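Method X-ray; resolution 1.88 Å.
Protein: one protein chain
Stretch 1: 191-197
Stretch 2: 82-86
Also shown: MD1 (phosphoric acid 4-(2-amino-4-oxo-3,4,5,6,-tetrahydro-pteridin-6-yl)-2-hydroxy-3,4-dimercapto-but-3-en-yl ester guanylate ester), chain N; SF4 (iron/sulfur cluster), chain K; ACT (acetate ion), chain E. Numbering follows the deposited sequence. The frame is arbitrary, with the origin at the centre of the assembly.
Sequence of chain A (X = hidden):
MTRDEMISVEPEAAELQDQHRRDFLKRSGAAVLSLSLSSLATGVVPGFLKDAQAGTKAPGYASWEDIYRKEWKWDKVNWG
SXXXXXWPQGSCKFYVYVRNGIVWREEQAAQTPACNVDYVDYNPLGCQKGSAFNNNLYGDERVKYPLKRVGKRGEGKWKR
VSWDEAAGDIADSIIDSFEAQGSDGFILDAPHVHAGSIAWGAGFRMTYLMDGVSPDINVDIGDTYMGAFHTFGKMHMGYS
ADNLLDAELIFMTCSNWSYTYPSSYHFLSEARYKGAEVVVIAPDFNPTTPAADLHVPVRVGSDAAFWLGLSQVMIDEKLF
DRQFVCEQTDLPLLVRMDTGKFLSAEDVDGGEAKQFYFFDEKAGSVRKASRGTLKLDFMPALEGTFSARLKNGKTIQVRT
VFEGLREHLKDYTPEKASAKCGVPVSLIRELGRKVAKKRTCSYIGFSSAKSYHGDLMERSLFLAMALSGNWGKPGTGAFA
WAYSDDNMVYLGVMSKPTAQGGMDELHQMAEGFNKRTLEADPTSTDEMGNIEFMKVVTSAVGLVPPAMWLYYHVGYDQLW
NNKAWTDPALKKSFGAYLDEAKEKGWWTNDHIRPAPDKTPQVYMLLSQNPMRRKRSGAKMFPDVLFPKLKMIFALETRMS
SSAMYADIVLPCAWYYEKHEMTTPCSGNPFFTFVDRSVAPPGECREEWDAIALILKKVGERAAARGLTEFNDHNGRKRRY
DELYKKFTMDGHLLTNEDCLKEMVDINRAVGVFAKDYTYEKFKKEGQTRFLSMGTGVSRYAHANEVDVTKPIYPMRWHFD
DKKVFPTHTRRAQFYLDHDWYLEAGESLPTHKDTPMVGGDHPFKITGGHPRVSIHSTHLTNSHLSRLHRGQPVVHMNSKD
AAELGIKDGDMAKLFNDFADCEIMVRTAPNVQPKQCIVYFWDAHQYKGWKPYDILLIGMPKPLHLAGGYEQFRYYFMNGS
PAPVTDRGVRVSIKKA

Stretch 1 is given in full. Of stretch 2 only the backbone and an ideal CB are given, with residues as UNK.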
ATOM      1  N   PRO A 191     -15.882   0.039  15.603  1.00 23.26           N
ATOM      2  CA  PRO A 191     -15.826  -0.450  14.222  1.00 23.05           C
ATOM      3  C   PRO A 191     -15.364   0.641  13.287  1.00 23.70           C
ATOM      4  O   PRO A 191     -15.783   1.808  13.440  1.00 22.33           O
ATOM      5  CB  PRO A 191     -17.300  -0.796  13.906  1.00 24.13           C
ATOM      6  CG  PRO A 191     -18.062   0.076  14.793  1.00 23.69           C
ATOM      7  CD  PRO A 191     -17.261   0.194  16.058  1.00 24.11           C
ATOM      8  N   HIS A 192     -14.513   0.271  12.317  1.00 22.37           N
ATOM      9  CA  HIS A 192     -14.127   1.188  11.268  1.00 23.25           C
ATOM     10  C   HIS A 192     -15.103   1.068  10.104  1.00 23.02           C
ATOM     11  O   HIS A 192     -16.151   0.439  10.245  1.00 24.51           O
ATOM     12  CB  HIS A 192     -12.664   0.964  10.850  1.00 23.21           C
ATOM     13  CG  HIS A 192     -11.938   2.231  10.543  1.00 25.01           C
ATOM     14  ND1 HIS A 192     -12.497   3.234   9.776  1.00 27.46           N
ATOM     15  CD2 HIS A 192     -10.679   2.649  10.853  1.00 25.41           C
ATOM     16  CE1 HIS A 192     -11.641   4.241   9.684  1.00 26.48           C
ATOM     17  NE2 HIS A 192     -10.525   3.905  10.309  1.00 23.19           N
ATOM     18  N   VAL A 193     -14.814   1.707   8.980  1.00 23.22           N
ATOM     19  CA  VAL A 193     -15.748   1.808   7.889  1.00 23.05           C
ATOM     20  C   VAL A 193     -15.328   0.867   6.756  1.00 24.08           C
ATOM     21  O   VAL A 193     -15.910   0.902   5.673  1.00 23.59           O
ATOM     22  CB  VAL A 193     -15.905   3.286   7.431  1.00 23.59           C
ATOM     23  CG1 VAL A 193     -17.079   3.466   6.435  1.00 21.30           C
ATOM     24  CG2 VAL A 193     -16.099   4.169   8.663  1.00 22.64           C
ATOM     25  N   HIS A 194     -14.355  -0.000   7.011  1.00 23.80           N
ATOM     26  CA  HIS A 194     -13.769  -0.768   5.914  1.00 23.62           C
ATOM     27  C   HIS A 194     -14.798  -1.637   5.222  1.00 24.00           C
ATOM     28  O   HIS A 194     -14.645  -1.949   4.053  1.00 24.84           O
ATOM     29  CB  HIS A 194     -12.682  -1.703   6.386  1.00 23.29           C
ATOM     30  CG  HIS A 194     -11.711  -1.078   7.319  1.00 22.84           C
ATOM     31  ND1 HIS A 194     -10.957   0.022   6.977  1.00 21.48           N
ATOM     32  CD2 HIS A 194     -11.366  -1.403   8.582  1.00 24.00           C
ATOM     33  CE1 HIS A 194     -10.192   0.354   8.004  1.00 25.53           C
ATOM     34  NE2 HIS A 194     -10.406  -0.509   8.986  1.00 23.26           N
ATOM     35  N   ALA A 195     -15.772  -2.119   5.989  1.00 23.31           N
ATOM     36  CA  ALA A 195     -16.801  -3.041   5.502  1.00 23.78           C
ATOM     37  C   ALA A 195     -17.807  -2.268   4.680  1.00 23.57           C
ATOM     38  O   ALA A 195     -18.674  -2.865   4.060  1.00 24.08           O
ATOM     39  CB  ALA A 195     -17.512  -3.710   6.686  1.00 22.74           C
ATOM     40  N   GLY A 196     -17.719  -0.939   4.746  1.00 23.81           N
ATOM     41  CA  GLY A 196     -18.632  -0.064   4.034  1.00 24.08           C
ATOM     42  C   GLY A 196     -19.378   0.864   4.978  1.00 23.18           C
ATOM     43  O   GLY A 196     -19.616   0.532   6.122  1.00 23.88           O
ATOM     44  N   SER A 197     -19.704   2.037   4.460  1.00 23.36           N
ATOM     45  CA  SER A 197     -20.519   3.033   5.155  1.00 22.99           C
ATOM     46  C   SER A 197     -21.821   2.431   5.628  1.00 22.31           C
ATOM     47  O   SER A 197     -22.297   2.781   6.710  1.00 21.77           O
ATOM     48  CB  SER A 197     -20.770   4.254   4.236  1.00 24.24           C
ATOM     49  OG  SER A 197     -21.473   3.885   3.085  1.00 24.43           O
ATOM     50  N   UNK A  82     -13.179   0.438  -3.522  1.00 23.07           N
ATOM     51  CA  UNK A  82     -12.837  -0.315  -2.305  1.00 23.43           C
ATOM     52  C   UNK A  82     -13.260   0.477  -1.058  1.00 24.54           C
ATOM     53  O   UNK A  82     -13.073   1.674  -1.011  1.00 25.81           O
ATOM     54  CB  UNK A  82     -11.338  -0.616  -2.261  1.00 23.43           C
ATOM     55  N   UNK A  83     -13.880  -0.187  -0.081  1.00 23.98           N
ATOM     56  CA  UNK A  83     -14.452   0.515   1.057  1.00 24.39           C
ATOM     57  C   UNK A  83     -13.489   0.566   2.238  1.00 24.09           C
ATOM     58  O   UNK A  83     -13.697   1.352   3.146  1.00 24.02           O
ATOM     59  CB  UNK A  83     -15.761  -0.154   1.481  1.00 24.39           C
ATOM     60  N   UNK A  84     -12.421  -0.234   2.176  1.00 23.18           N
ATOM     61  CA  UNK A  84     -11.288  -0.139   3.095  1.00 24.44           C
ATOM     62  C   UNK A  84     -10.879   1.291   3.251  1.00 23.91           C
ATOM     63  O   UNK A  84     -10.878   2.031   2.325  1.00 23.03           O
ATOM     64  CB  UNK A  84     -10.104  -0.977   2.609  1.00 24.44           C
ATOM     65  N   UNK A  85     -10.632   1.706   4.482  1.00 24.52           N
ATOM     66  CA  UNK A  85     -10.272   3.092   4.694  1.00 23.91           C
ATOM     67  C   UNK A  85      -8.790   3.349   4.426  1.00 23.15           C
ATOM     68  O   UNK A  85      -7.956   3.413   5.317  1.00 22.59           O
ATOM     69  CB  UNK A  85     -10.626   3.507   6.123  1.00 23.91           C
ATOM     70  N   UNK A  86      -8.451   3.475   3.143  1.00 23.08           N
ATOM     71  CA  UNK A  86      -7.331   4.307   2.784  1.00 21.77           C
ATOM     72  C   UNK A  86      -7.713   5.711   3.203  1.00 22.55           C
ATOM     73  O   UNK A  86      -8.898   6.025   3.275  1.00 23.94           O
ATOM     74  CB  UNK A  86      -6.995   4.217   1.294  1.00 21.77           C
TER
HETATM   75  PB  MD1 N1987      -8.573  -2.035  12.028  1.00 16.59           P
HETATM   76  O3B MD1 N1987      -7.950  -2.754  10.764  1.00 15.03           O
HETATM   77  O1B MD1 N1987      -9.751  -1.264  11.554  1.00 15.52           O
HETATM   78  O2B MD1 N1987      -8.619  -2.910  13.221  1.00 15.68           O
HETATM   79  O3A MD1 N1987      -7.439  -0.977  12.362  1.00 16.15           O
HETATM   80  C10 MD1 N1987      -7.416   0.352  11.798  1.00 17.02           C
HETATM   81  C11 MD1 N1987      -6.080   0.919  12.250  1.00 17.07           C
HETATM   82  O11 MD1 N1987      -5.113   0.295  11.340  1.00 18.30           O
HETATM   83  C12 MD1 N1987      -6.044   2.408  12.035  1.00 17.74           C
HETATM   84  S12 MD1 N1987      -7.169   3.202  11.019  1.00 18.07           S
HETATM   85  C13 MD1 N1987      -5.059   3.184  12.593  1.00 16.61           C
HETATM   86  S13 MD1 N1987      -4.959   4.847  12.327  1.00 15.35           S
HETATM   87  C14 MD1 N1987      -4.023   2.631  13.495  1.00 17.48           C
HETATM   88  N15 MD1 N1987      -2.656   2.743  13.113  1.00 15.70           N
HETATM   89  C16 MD1 N1987      -1.661   2.140  13.838  1.00 15.37           C
HETATM   90  C15 MD1 N1987      -0.356   2.403  13.466  1.00 17.69           C
HETATM   91  O14 MD1 N1987      -0.087   3.174  12.507  1.00 14.42           O
HETATM   92  N17 MD1 N1987       0.584   1.716  14.164  1.00 16.59           N
HETATM   93  C17 MD1 N1987       0.248   0.874  15.225  1.00 16.80           C
HETATM   94  N16 MD1 N1987       1.252   0.277  15.852  1.00 15.57           N
HETATM   95  N18 MD1 N1987      -1.030   0.681  15.588  1.00 14.92           N
HETATM   96  C20 MD1 N1987      -1.972   1.306  14.914  1.00 16.65           C
HETATM   97  N8  MD1 N1987      -3.264   1.156  15.309  1.00 14.77           N
HETATM   98  C7  MD1 N1987      -4.403   1.710  14.629  1.00 16.37           C
HETATM   99  PA  MD1 N1987      -7.843  -4.296  10.316  1.00 15.83           P
HETATM  100  O1A MD1 N1987      -7.697  -4.254   8.829  1.00 15.08           O
HETATM  101  O2A MD1 N1987      -6.742  -4.916  11.087  1.00 17.48           O
HETATM  102  O5' MD1 N1987      -9.207  -4.980  10.720  1.00 17.74           O
HETATM  103  C5' MD1 N1987     -10.348  -4.616   9.951  1.00 16.74           C
HETATM  104  C4' MD1 N1987     -11.049  -5.832   9.502  1.00 14.91           C
HETATM  105  O4' MD1 N1987     -12.049  -5.334   8.621  1.00 17.51           O
HETATM  106  C1' MD1 N1987     -12.254  -6.393   7.685  1.00 16.62           C
HETATM  107  N9  MD1 N1987     -12.929  -5.985   6.445  1.00 17.49           N
HETATM  108  C4  MD1 N1987     -14.198  -6.264   6.186  1.00 17.93           C
HETATM  109  N3  MD1 N1987     -15.112  -6.913   6.947  1.00 16.65           N
HETATM  110  C2  MD1 N1987     -16.357  -7.079   6.500  1.00 16.66           C
HETATM  111  N2  MD1 N1987     -17.286  -7.715   7.262  1.00 16.03           N
HETATM  112  N1  MD1 N1987     -16.652  -6.648   5.222  1.00 18.55           N
HETATM  113  C6  MD1 N1987     -15.774  -5.986   4.398  1.00 15.70           C
HETATM  114  O6  MD1 N1987     -16.162  -5.580   3.303  1.00 16.51           O
HETATM  115  C5  MD1 N1987     -14.482  -5.771   4.902  1.00 17.73           C
HETATM  116  N7  MD1 N1987     -13.371  -5.217   4.428  1.00 15.71           N
HETATM  117  C8  MD1 N1987     -12.441  -5.345   5.379  1.00 16.68           C
HETATM  118  C2' MD1 N1987     -10.851  -6.895   7.357  1.00 17.27           C
HETATM  119  O2' MD1 N1987     -10.821  -8.260   6.874  1.00 18.21           O
HETATM  120  C3' MD1 N1987     -10.085  -6.688   8.672  1.00 16.04           C
HETATM  121  O3' MD1 N1987      -9.827  -7.941   9.357  1.00 15.84           O
HETATM  122 FE1  SF4 K1984      -6.351   1.940  -3.411  1.00 26.13          FE
HETATM  123 FE2  SF4 K1984      -8.069   3.815  -4.361  1.00 25.31          FE
HETATM  124 FE3  SF4 K1984      -9.000   1.407  -3.703  1.00 24.94          FE
HETATM  125 FE4  SF4 K1984      -8.146   3.122  -1.738  1.00 25.16          FE
HETATM  126  S1  SF4 K1984      -9.973   3.390  -3.048  1.00 26.63           S
HETATM  127  S2  SF4 K1984      -7.674   0.825  -1.952  1.00 23.36           S
HETATM  128  S3  SF4 K1984      -6.451   4.169  -2.859  1.00 24.81           S
HETATM  129  S4  SF4 K1984      -7.522   1.855  -5.412  1.00 26.13           S
HETATM  130  C   ACT E1978      -8.943   6.767   9.675  1.00 26.32           C
HETATM  131  O   ACT E1978      -8.565   5.717  10.170  1.00 23.48           O
HETATM  132  OXT ACT E1978      -8.005   7.400   9.109  1.00 28.06           O
HETATM  133  CH3 ACT E1978     -10.359   7.213   9.784  1.00 25.74           C

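Position 82 is out of reach of stretch 1. Its CA-to-CB bond points sideways, and nothing of stretch 1 lies within 5.5 Å of the ideal CB. The iron/sulfur cluster is the neighbour that matters, so a metal ligand such as cysteine or histidine would suit. The residue is His82. Its end leads away from stretch 1, and ND1 of His82 binds FE3 of the cluster at 2.2 Å.

Position 83 points toward stretch 1. The ideal CB sits 3.3 Å from O of His194 and 3.8 Å from CA of Gly196. CA of Gly196 is part of the surface here. The N of Gly196 already bonds to O of Val193, closing a type I turn, so the surface here is mostly turn backbone. A medium apolar side chain would suit; leucine, isoleucine, valine or methionine are all plausible. The residue is Leu83, with both chi angles in m. Its CB packs 3.9 Å from CA of Gly196. Its backbone takes part too: O of Leu83 receives a CA-H...O contact from CA of His194 at 3.5 Å.

Position 84 has the closest CA-to-CA approach, its CA 3.8 Å from CA of His194. Its CA-to-CB bond points away from stretch 1. The ideal CB is still 4.6 Å from ND1 of His194, but stretch 1 sets little demand on what lies beyond it. Small or polar side chains are reasonable, and the cluster lies on the side of the backbone away from stretch 1. The residue is Asn84, chi1 in p. Its ND2 comes 3.4 Å from S2 of the cluster.

Position 85 faces stretch 1 most fully. The backbone N donates to ND1 of His194 at 3.0 Å, nearly straight at 171°. This bond leaves NE2 of His194 to donate to O1B of MD1 at 2.8 Å. The ideal CB lies 3.6 Å from ND1 of His194 and 3.8 Å from CE1 of His192. ND1 of His192 is already engaged by N of Val193, at 2.9 Å. An apolar side chain therefore fits best; valine, isoleucine or leucine could serve. The residue is Ile85, m at both chi angles. Its CG1 lies 3.6 Å from ND1 of His192 and 3.8 Å from CB of Val193. It has the largest area covered by stretch 1.

Position 86 points away, with no stretch 1 atom near its ideal CB. The cluster again favours a metal ligand, cysteine above all. The residue is Cys86, whose SG binds FE4 at 2.3 Å.

Stretch 2, residues 82-86: HLNIC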
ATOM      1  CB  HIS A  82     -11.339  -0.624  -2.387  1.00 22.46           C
ATOM      2  CG  HIS A  82     -10.907  -1.000  -3.777  1.00 23.18           C
ATOM      3  ND1 HIS A  82     -10.159  -0.172  -4.601  1.00 25.09           N
ATOM      4  CD2 HIS A  82     -11.260  -2.059  -4.542  1.00 25.83           C
ATOM      5  CE1 HIS A  82     -10.040  -0.729  -5.793  1.00 23.21           C
ATOM      6  NE2 HIS A  82     -10.675  -1.891  -5.776  1.00 24.51           N
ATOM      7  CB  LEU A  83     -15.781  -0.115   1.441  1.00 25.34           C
ATOM      8  CG  LEU A  83     -16.899   0.037   0.393  1.00 27.75           C
ATOM      9  CD1 LEU A  83     -16.893   1.380  -0.345  1.00 29.48           C
ATOM     10  CD2 LEU A  83     -16.809  -1.073  -0.620  1.00 29.90           C
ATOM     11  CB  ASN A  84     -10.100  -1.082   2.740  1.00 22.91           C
ATOM     12  CG  ASN A  84      -9.550  -0.939   1.330  1.00 26.22           C
ATOM     13  OD1 ASN A  84      -8.995  -1.920   0.770  1.00 25.79           O
ATOM     14  ND2 ASN A  84      -9.669   0.264   0.728  1.00 24.66           N
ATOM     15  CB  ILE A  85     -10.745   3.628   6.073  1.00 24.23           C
ATOM     16  CG1 ILE A  85     -12.271   3.512   6.181  1.00 23.30           C
ATOM     17  CG2 ILE A  85     -10.330   5.094   6.225  1.00 24.69           C
ATOM     18  CD1 ILE A  85     -13.075   4.223   4.991  1.00 23.37           C
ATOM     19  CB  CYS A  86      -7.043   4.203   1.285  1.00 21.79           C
ATOM     20  SG  CYS A  86      -8.578   4.101   0.270  1.00 23.76           S
TER
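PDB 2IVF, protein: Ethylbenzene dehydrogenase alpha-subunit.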